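Local coordinates for protein thymine dioxygenase (Neurospora crassa, PDB 5C3P) that probably oxidises thymine in a reaction that depends on iron and 2-oxoglutarate, its metal site being occupied by nickel in this crystal, at residues E121-G126 and L191-Y196; H216-S221 and V253-D258; T223-D228 and S290-C295. All coordinates share one frame; numbering follows the deposited sequence.

Contact 1: residues E121-G126 and L191-Y196. With AKG (2-oxoglutaric acid), chain F.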
# COMPACT_ATOMS: atom_id res chain seq x y z
N GLU A 121 12.51 6.12 -4.53
CA GLU A 121 11.81 7.05 -5.41
C GLU A 121 10.48 6.40 -5.79
O GLU A 121 10.29 5.19 -5.60
CB GLU A 121 12.65 7.39 -6.63
CG GLU A 121 13.12 6.19 -7.43
CD GLU A 121 14.09 6.55 -8.55
OE1 GLU A 121 14.21 7.74 -8.90
OE2 GLU A 121 14.74 5.63 -9.08
N SER A 122 9.55 7.20 -6.27
CA SER A 122 8.23 6.68 -6.57
C SER A 122 7.56 7.39 -7.73
O SER A 122 8.01 8.44 -8.19
CB SER A 122 7.33 6.66 -5.32
OG SER A 122 6.90 7.96 -4.96
N TYR A 123 6.50 6.76 -8.22
CA TYR A 123 5.72 7.30 -9.32
C TYR A 123 4.28 6.92 -9.07
O TYR A 123 3.95 5.74 -8.98
CB TYR A 123 6.19 6.75 -10.66
CG TYR A 123 5.46 7.34 -11.85
CD1 TYR A 123 5.81 8.58 -12.37
CD2 TYR A 123 4.40 6.66 -12.45
CE1 TYR A 123 5.14 9.12 -13.46
CE2 TYR A 123 3.73 7.20 -13.54
CZ TYR A 123 4.10 8.42 -14.03
OH TYR A 123 3.42 8.94 -15.11
N GLU A 124 3.44 7.93 -8.93
CA GLU A 124 2.05 7.73 -8.54
C GLU A 124 1.08 8.01 -9.68
O GLU A 124 1.20 9.00 -10.39
CB GLU A 124 1.74 8.63 -7.35
CG GLU A 124 2.39 8.13 -6.08
CD GLU A 124 3.16 9.22 -5.36
OE1 GLU A 124 2.82 9.45 -4.18
OE2 GLU A 124 4.09 9.82 -5.97
N ILE A 125 0.11 7.12 -9.80
CA ILE A 125 -0.86 7.14 -10.86
C ILE A 125 -2.23 7.05 -10.22
O ILE A 125 -2.45 6.19 -9.37
CB ILE A 125 -0.64 5.93 -11.79
CG1 ILE A 125 0.72 6.06 -12.50
CG2 ILE A 125 -1.76 5.77 -12.80
CD1 ILE A 125 1.29 4.72 -12.91
N GLY A 126 -3.12 7.97 -10.59
CA GLY A 126 -4.52 7.90 -10.18
C GLY A 126 -5.43 7.53 -11.33
O GLY A 126 -4.96 7.17 -12.42
N LEU A 191 -2.12 4.15 -7.56
CA LEU A 191 -1.14 3.15 -7.88
C LEU A 191 0.23 3.78 -7.69
O LEU A 191 0.59 4.71 -8.40
CB LEU A 191 -1.31 2.70 -9.34
CG LEU A 191 -0.26 1.72 -9.91
CD1 LEU A 191 -0.27 0.39 -9.18
CD2 LEU A 191 -0.50 1.49 -11.40
N ARG A 192 1.00 3.28 -6.73
CA ARG A 192 2.34 3.79 -6.47
C ARG A 192 3.44 2.79 -6.82
O ARG A 192 3.60 1.77 -6.14
CB ARG A 192 2.50 4.20 -5.00
CG ARG A 192 3.87 4.81 -4.68
CD ARG A 192 4.09 4.97 -3.18
NE ARG A 192 3.43 6.14 -2.65
CZ ARG A 192 3.36 6.46 -1.36
NH1 ARG A 192 3.89 5.68 -0.43
NH2 ARG A 192 2.71 7.57 -0.99
N LEU A 193 4.20 3.09 -7.86
CA LEU A 193 5.40 2.33 -8.19
C LEU A 193 6.55 2.79 -7.28
O LEU A 193 6.76 3.99 -7.14
CB LEU A 193 5.80 2.53 -9.64
CG LEU A 193 4.68 2.37 -10.68
CD1 LEU A 193 5.23 2.64 -12.08
CD2 LEU A 193 4.06 0.98 -10.61
N LEU A 194 7.26 1.85 -6.68
CA LEU A 194 8.38 2.16 -5.80
C LEU A 194 9.66 1.52 -6.27
O LEU A 194 9.69 0.38 -6.75
CB LEU A 194 8.10 1.70 -4.37
CG LEU A 194 7.01 2.47 -3.64
CD1 LEU A 194 6.25 1.59 -2.66
CD2 LEU A 194 7.61 3.68 -2.93
N HIS A 195 10.74 2.27 -6.11
CA HIS A 195 12.06 1.78 -6.44
C HIS A 195 12.98 2.18 -5.32
O HIS A 195 13.12 3.36 -5.02
CB HIS A 195 12.53 2.40 -7.76
CG HIS A 195 13.96 2.10 -8.10
ND1 HIS A 195 14.88 3.09 -8.41
CD2 HIS A 195 14.64 0.93 -8.19
CE1 HIS A 195 16.05 2.54 -8.68
NE2 HIS A 195 15.93 1.23 -8.56
N TYR A 196 13.59 1.18 -4.69
CA TYR A 196 14.61 1.44 -3.68
C TYR A 196 15.97 1.09 -4.32
O TYR A 196 16.25 -0.09 -4.57
CB TYR A 196 14.34 0.59 -2.44
CG TYR A 196 12.96 0.78 -1.82
CD1 TYR A 196 11.86 0.06 -2.30
CD2 TYR A 196 12.75 1.65 -0.75
CE1 TYR A 196 10.59 0.22 -1.74
CE2 TYR A 196 11.50 1.79 -0.16
CZ TYR A 196 10.42 1.09 -0.66
OH TYR A 196 9.17 1.23 -0.08
C1 AKG F . 4.07 2.41 1.39
O1 AKG F . 3.06 2.82 2.01
O2 AKG F . 4.51 3.03 0.39
C2 AKG F . 4.74 1.19 1.87
O5 AKG F . 4.46 0.72 2.97
C3 AKG F . 5.78 0.52 0.99
C4 AKG F . 6.08 -0.90 1.46
C5 AKG F . 6.99 -1.65 0.51
O3 AKG F . 7.06 -2.89 0.64
O4 AKG F . 7.66 -1.03 -0.35
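OE2 of E121 accepts a short hydrogen bond, 2.6 Å, from ND1 of H195, on the lone pair facing away from OE1. The two groups run side by side, and OE2 lies almost in the imidazole plane, at the ring edge. OE1 is held separately by K78 and Y92, so a carboxylate, with two acceptors, suits the place. With chi1 at 55°, CG of E121 lies between its backbone N and carbonyl carbon, and the extended chain reaches the ring. Y123 and L193, then I125 and L191, continue this face as apolar pairs, CD1 of I125 standing 4.0 Å from CD2 of L191; helices 57-71 and 147-173 pack against them. The opposite face, with R192, L194 and Y196, meets the cosubstrate. R192 runs alongside E124 in a long salt bridge, NE to OE1 3.7 Å, the carboxylate turned 79° from the guanidinium, while its NH1 gives O2 of 2-oxoglutarate a weak hydrogen bond. L194 rests CD2 on CB of S122 at 3.8 Å, and OH of Y196 donates a hydrogen bond to O4 of 2-oxoglutarate at 2.7 Å. Such an antiparallel pair belongs to the jelly-roll core of 2-oxoglutarate oxygenases.

Contact 2: residues H216-S221 and V253-D258. With NI (nickel (II) ion), chain E; AKG (2-oxoglutaric acid), chain F.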
# COMPACT_ATOMS: atom_id res chain seq x y z
N HIS A 216 5.31 3.79 9.53
CA HIS A 216 4.08 4.52 9.31
C HIS A 216 2.91 3.55 9.29
O HIS A 216 3.08 2.33 9.19
CB HIS A 216 4.10 5.26 7.96
CG HIS A 216 4.21 4.35 6.78
ND1 HIS A 216 5.38 3.72 6.45
CD2 HIS A 216 3.28 3.91 5.90
CE1 HIS A 216 5.19 2.95 5.39
NE2 HIS A 216 3.92 3.06 5.04
N THR A 217 1.72 4.13 9.36
CA THR A 217 0.51 3.43 8.97
C THR A 217 0.00 4.08 7.69
O THR A 217 0.21 5.27 7.48
CB THR A 217 -0.59 3.53 10.03
OG1 THR A 217 -0.86 4.91 10.32
CG2 THR A 217 -0.20 2.82 11.27
N ASP A 218 -0.65 3.29 6.84
CA ASP A 218 -1.30 3.82 5.65
C ASP A 218 -2.57 4.56 6.06
O ASP A 218 -3.21 4.22 7.06
CB ASP A 218 -1.63 2.69 4.67
CG ASP A 218 -0.39 2.02 4.10
OD1 ASP A 218 0.72 2.56 4.26
OD2 ASP A 218 -0.52 0.95 3.47
N TYR A 219 -2.94 5.56 5.26
CA TYR A 219 -4.06 6.46 5.60
C TYR A 219 -5.43 5.92 5.18
O TYR A 219 -6.42 6.20 5.83
CB TYR A 219 -3.89 7.83 4.94
CG TYR A 219 -2.53 8.47 5.10
CD1 TYR A 219 -1.85 8.41 6.31
CD2 TYR A 219 -1.95 9.15 4.04
CE1 TYR A 219 -0.61 9.01 6.45
CE2 TYR A 219 -0.71 9.75 4.17
CZ TYR A 219 -0.04 9.68 5.38
OH TYR A 219 1.20 10.26 5.50
N GLY A 220 -5.46 5.15 4.10
CA GLY A 220 -6.70 4.80 3.42
C GLY A 220 -7.45 3.61 3.97
O GLY A 220 -7.36 3.29 5.15
N SER A 221 -8.22 2.94 3.12
CA SER A 221 -8.95 1.77 3.57
C SER A 221 -8.08 0.50 3.49
O SER A 221 -7.79 -0.13 4.51
CB SER A 221 -10.26 1.61 2.81
OG SER A 221 -10.08 1.88 1.44
N VAL A 253 0.42 -8.82 -0.53
CA VAL A 253 0.26 -8.49 0.87
C VAL A 253 -0.83 -7.44 0.94
O VAL A 253 -0.79 -6.47 0.21
CB VAL A 253 1.58 -7.95 1.46
CG1 VAL A 253 1.42 -7.66 2.95
CG2 VAL A 253 2.71 -8.94 1.22
N VAL A 254 -1.83 -7.64 1.79
CA VAL A 254 -2.92 -6.70 1.91
C VAL A 254 -2.97 -6.21 3.36
O VAL A 254 -2.91 -7.01 4.31
CB VAL A 254 -4.27 -7.33 1.50
CG1 VAL A 254 -5.35 -6.28 1.39
CG2 VAL A 254 -4.16 -8.04 0.15
N ASN A 255 -3.04 -4.90 3.53
CA ASN A 255 -3.19 -4.33 4.87
C ASN A 255 -4.25 -3.26 4.92
O ASN A 255 -4.51 -2.58 3.95
CB ASN A 255 -1.88 -3.76 5.38
CG ASN A 255 -1.44 -2.53 4.63
OD1 ASN A 255 -1.01 -2.63 3.48
ND2 ASN A 255 -1.52 -1.36 5.28
N ALA A 256 -4.85 -3.12 6.10
CA ALA A 256 -5.84 -2.10 6.35
C ALA A 256 -5.17 -0.78 6.68
O ALA A 256 -4.11 -0.76 7.29
CB ALA A 256 -6.73 -2.52 7.51
N GLY A 257 -5.80 0.31 6.28
CA GLY A 257 -5.32 1.64 6.61
C GLY A 257 -6.14 2.28 7.72
O GLY A 257 -7.10 1.69 8.24
N ASP A 258 -5.73 3.49 8.08
CA ASP A 258 -6.31 4.21 9.22
C ASP A 258 -7.79 4.50 9.03
O ASP A 258 -8.57 4.46 9.98
CB ASP A 258 -5.54 5.52 9.45
CG ASP A 258 -4.13 5.29 10.00
OD1 ASP A 258 -3.80 4.16 10.41
OD2 ASP A 258 -3.36 6.27 10.07
NI NI E . 2.64 1.53 3.83
C1 AKG F . 4.07 2.41 1.39
O1 AKG F . 3.06 2.82 2.01
O2 AKG F . 4.51 3.03 0.39
C2 AKG F . 4.74 1.19 1.87
O5 AKG F . 4.46 0.72 2.97
C3 AKG F . 5.78 0.52 0.99
C4 AKG F . 6.08 -0.90 1.46
C5 AKG F . 6.99 -1.65 0.51
O3 AKG F . 7.06 -2.89 0.64
O4 AKG F . 7.66 -1.03 -0.35
O HOH W 1 -1.29 0.67 8.04
O HOH W 2 1.62 0.04 2.42
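D218 and D258, helped by G257, join the metal-binding turn to the end of strand 251-256. The turn carries the His-X-Asp part of the facial triad, H216 and D218, completed by H273, that this family uses to hold its metal; here the ion is nickel, and two oxygens of 2-oxoglutarate and a water fill the remaining positions. D218 divides its carboxylate: OD1 binds nickel at 2.2 Å, while OD2 is gripped by three groups, the metal-bound water, T223 and N255. The amide ND2 of N255 reaches OD2 at 3.1 Å from above the carboxylate plane, although OD2 lies in the plane of the amide itself. With chi1 of 69°, N255 brings its amide to OD2 of D218, and this second-shell bond helps fix the rotation of a first-shell ligand. The carbonyl of D218 is used as well, taking the backbone N of D258 at 2.8 Å in the first turn of helix 258-263. G257, the N-cap residue of that helix, has no CB, which lets the carbonyl oxygen of G220 come to 3.0 Å from its CA; the backbone N of G257 donates a hydrogen bond to O of S221. D258 has further partners in R330, at OD2, and S270, at OD1, so an aspartate can tie the turn, the helix start and the C-terminal helix together. Crossing it at about a right angle, T217 sends OG1 to OD2 of D258 at 2.9 Å, on the syn side and 20° out of the carboxylate plane.

Contact 3: residues T223-D228 and S290-C295. With AKG (2-oxoglutaric acid), chain F.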
# COMPACT_ATOMS: atom_id res chain seq x y z
N THR A 223 -4.61 -1.36 1.38
CA THR A 223 -3.45 -1.28 0.49
C THR A 223 -3.11 -2.67 -0.03
O THR A 223 -3.01 -3.63 0.74
CB THR A 223 -2.21 -0.69 1.19
OG1 THR A 223 -2.52 0.62 1.65
CG2 THR A 223 -1.01 -0.61 0.26
N LEU A 224 -2.96 -2.78 -1.35
CA LEU A 224 -2.51 -4.01 -2.00
C LEU A 224 -1.05 -3.84 -2.30
O LEU A 224 -0.69 -2.94 -3.07
CB LEU A 224 -3.25 -4.23 -3.32
CG LEU A 224 -4.76 -4.15 -3.28
CD1 LEU A 224 -5.32 -4.30 -4.69
CD2 LEU A 224 -5.29 -5.22 -2.36
N LEU A 225 -0.21 -4.67 -1.69
CA LEU A 225 1.24 -4.51 -1.80
C LEU A 225 1.88 -5.69 -2.52
O LEU A 225 1.88 -6.82 -2.03
CB LEU A 225 1.88 -4.35 -0.41
CG LEU A 225 3.41 -4.24 -0.43
CD1 LEU A 225 3.86 -2.92 -1.06
CD2 LEU A 225 3.98 -4.38 0.97
N PHE A 226 2.45 -5.39 -3.69
CA PHE A 226 3.17 -6.35 -4.49
C PHE A 226 4.66 -6.13 -4.27
O PHE A 226 5.18 -5.06 -4.57
CB PHE A 226 2.82 -6.16 -5.96
CG PHE A 226 1.34 -6.27 -6.26
CD1 PHE A 226 0.50 -5.18 -6.09
CD2 PHE A 226 0.80 -7.46 -6.73
CE1 PHE A 226 -0.86 -5.28 -6.37
CE2 PHE A 226 -0.55 -7.56 -7.02
CZ PHE A 226 -1.39 -6.47 -6.83
N GLN A 227 5.36 -7.12 -3.74
CA GLN A 227 6.79 -6.96 -3.52
C GLN A 227 7.61 -7.99 -4.30
O GLN A 227 7.14 -9.09 -4.56
CB GLN A 227 7.14 -7.00 -2.03
CG GLN A 227 6.77 -8.30 -1.32
CD GLN A 227 7.28 -8.35 0.12
OE1 GLN A 227 8.19 -7.61 0.50
NE2 GLN A 227 6.70 -9.23 0.93
N ASP A 228 8.82 -7.61 -4.68
CA ASP A 228 9.77 -8.57 -5.27
C ASP A 228 10.38 -9.44 -4.16
O ASP A 228 9.90 -9.44 -3.02
CB ASP A 228 10.84 -7.84 -6.13
CG ASP A 228 11.79 -6.98 -5.32
OD1 ASP A 228 11.80 -7.05 -4.07
OD2 ASP A 228 12.55 -6.21 -5.96
N SER A 290 8.82 -2.55 -5.45
CA SER A 290 7.50 -2.91 -4.95
C SER A 290 6.49 -1.99 -5.60
O SER A 290 6.85 -0.98 -6.22
CB SER A 290 7.45 -2.76 -3.42
OG SER A 290 7.56 -1.40 -3.07
N ILE A 291 5.23 -2.38 -5.47
CA ILE A 291 4.11 -1.63 -6.02
C ILE A 291 2.99 -1.66 -4.98
O ILE A 291 2.53 -2.74 -4.61
CB ILE A 291 3.60 -2.23 -7.35
CG1 ILE A 291 4.70 -2.18 -8.42
CG2 ILE A 291 2.37 -1.48 -7.85
CD1 ILE A 291 4.35 -2.92 -9.69
N ALA A 292 2.60 -0.48 -4.51
CA ALA A 292 1.50 -0.32 -3.56
C ALA A 292 0.30 0.31 -4.25
O ALA A 292 0.41 1.34 -4.89
CB ALA A 292 1.94 0.54 -2.38
N TYR A 293 -0.86 -0.30 -4.09
CA TYR A 293 -2.08 0.25 -4.66
C TYR A 293 -2.97 0.63 -3.50
O TYR A 293 -3.50 -0.23 -2.80
CB TYR A 293 -2.74 -0.80 -5.56
CG TYR A 293 -3.94 -0.30 -6.31
CD1 TYR A 293 -3.80 0.40 -7.50
CD2 TYR A 293 -5.23 -0.55 -5.85
CE1 TYR A 293 -4.92 0.84 -8.21
CE2 TYR A 293 -6.34 -0.12 -6.54
CZ TYR A 293 -6.18 0.57 -7.72
OH TYR A 293 -7.29 0.99 -8.39
N PHE A 294 -3.05 1.94 -3.26
CA PHE A 294 -3.76 2.49 -2.12
C PHE A 294 -5.21 2.67 -2.50
O PHE A 294 -5.54 3.45 -3.41
CB PHE A 294 -3.15 3.83 -1.70
CG PHE A 294 -1.72 3.73 -1.27
CD1 PHE A 294 -1.38 3.23 -0.01
CD2 PHE A 294 -0.70 4.13 -2.12
CE1 PHE A 294 -0.05 3.14 0.38
CE2 PHE A 294 0.63 4.04 -1.74
CZ PHE A 294 0.96 3.55 -0.49
N CYS A 295 -6.06 1.90 -1.82
CA CYS A 295 -7.49 1.93 -2.04
C CYS A 295 -8.14 2.85 -1.02
O CYS A 295 -7.78 2.85 0.17
CB CYS A 295 -8.09 0.54 -1.94
SG CYS A 295 -7.29 -0.74 -2.95
C1 AKG F . 4.07 2.41 1.39
O1 AKG F . 3.06 2.82 2.01
O2 AKG F . 4.51 3.03 0.39
C2 AKG F . 4.74 1.19 1.87
O5 AKG F . 4.46 0.72 2.97
C3 AKG F . 5.78 0.52 0.99
C4 AKG F . 6.08 -0.90 1.46
C5 AKG F . 6.99 -1.65 0.51
O3 AKG F . 7.06 -2.89 0.64
O4 AKG F . 7.66 -1.03 -0.35
O HOH W 3 -4.81 2.48 1.61
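L224 and Y293 lie side by side on the buried face of this antiparallel pair, CD1 of the leucine 3.9 Å from CD2 of the tyrosine. F226 and I291 follow, CB of F226 4.2 Å from CB of I291. O of I291 lies at the edge of the phenyl ring, in its plane and 3.5 Å from CD1 of F226. Hydrogen bonds join both pairs, the straightest being from N of L224 to O of Y293 and from N of F226 to O of I291, each with an angle of 171° at the hydrogen. Large, mostly apolar residues suit this side because side chains of two helices pack on it, while the Y293 hydroxyl reaches N189. On the other face few side chains touch across the pair, CB of A292 approaching CD1 of L225 at 4.2 Å, and the face turns to the ligand. S290 gives its hydroxyl to O4 of 2-oxoglutarate at 2.7 Å, while L225, its CG anti to the backbone N (chi1 178°), lays CD2 3.4 Å from O3 of the same carboxylate. At the far end the partly exposed F294 turns its ring edge to the ligand, CZ 3.3 Å from O1. T223 stands beside that ring, its OG1 shared between D218 and a water at 3.0 Å that also makes a weak bond to O of C295. Strand 251-256 flanks T223-Q227 and strand 190-200 flanks S290-C295; beneath them, F154 and F155 of helix 147-173 meet F226 and Y293 edge-to-face, and helix 57-71 closes over F226 and I291.

Overall arrangement
Strands 251-256, 222-227, 284-295, 190-200 and 121-125 are successive neighbours in the large sheet, so contact 3 lies between the other two. Its centre is about 10 Å from that of contact 1 and about 11 Å from that of contact 2, which are about 16 Å apart. Backbone bonds R192 to A292 and L225 to V253 carry the sheet across both seams. Along the chain, contact 1 closes before either of the others opens, whereas the segments of contacts 2 and 3 alternate. All three touch 2-oxoglutarate: Y196 of contact 1 and S290 of contact 3 hold its far carboxylate, R192 reaches the other, and contact 2 supplies two ligands of the nickel that this end chelates.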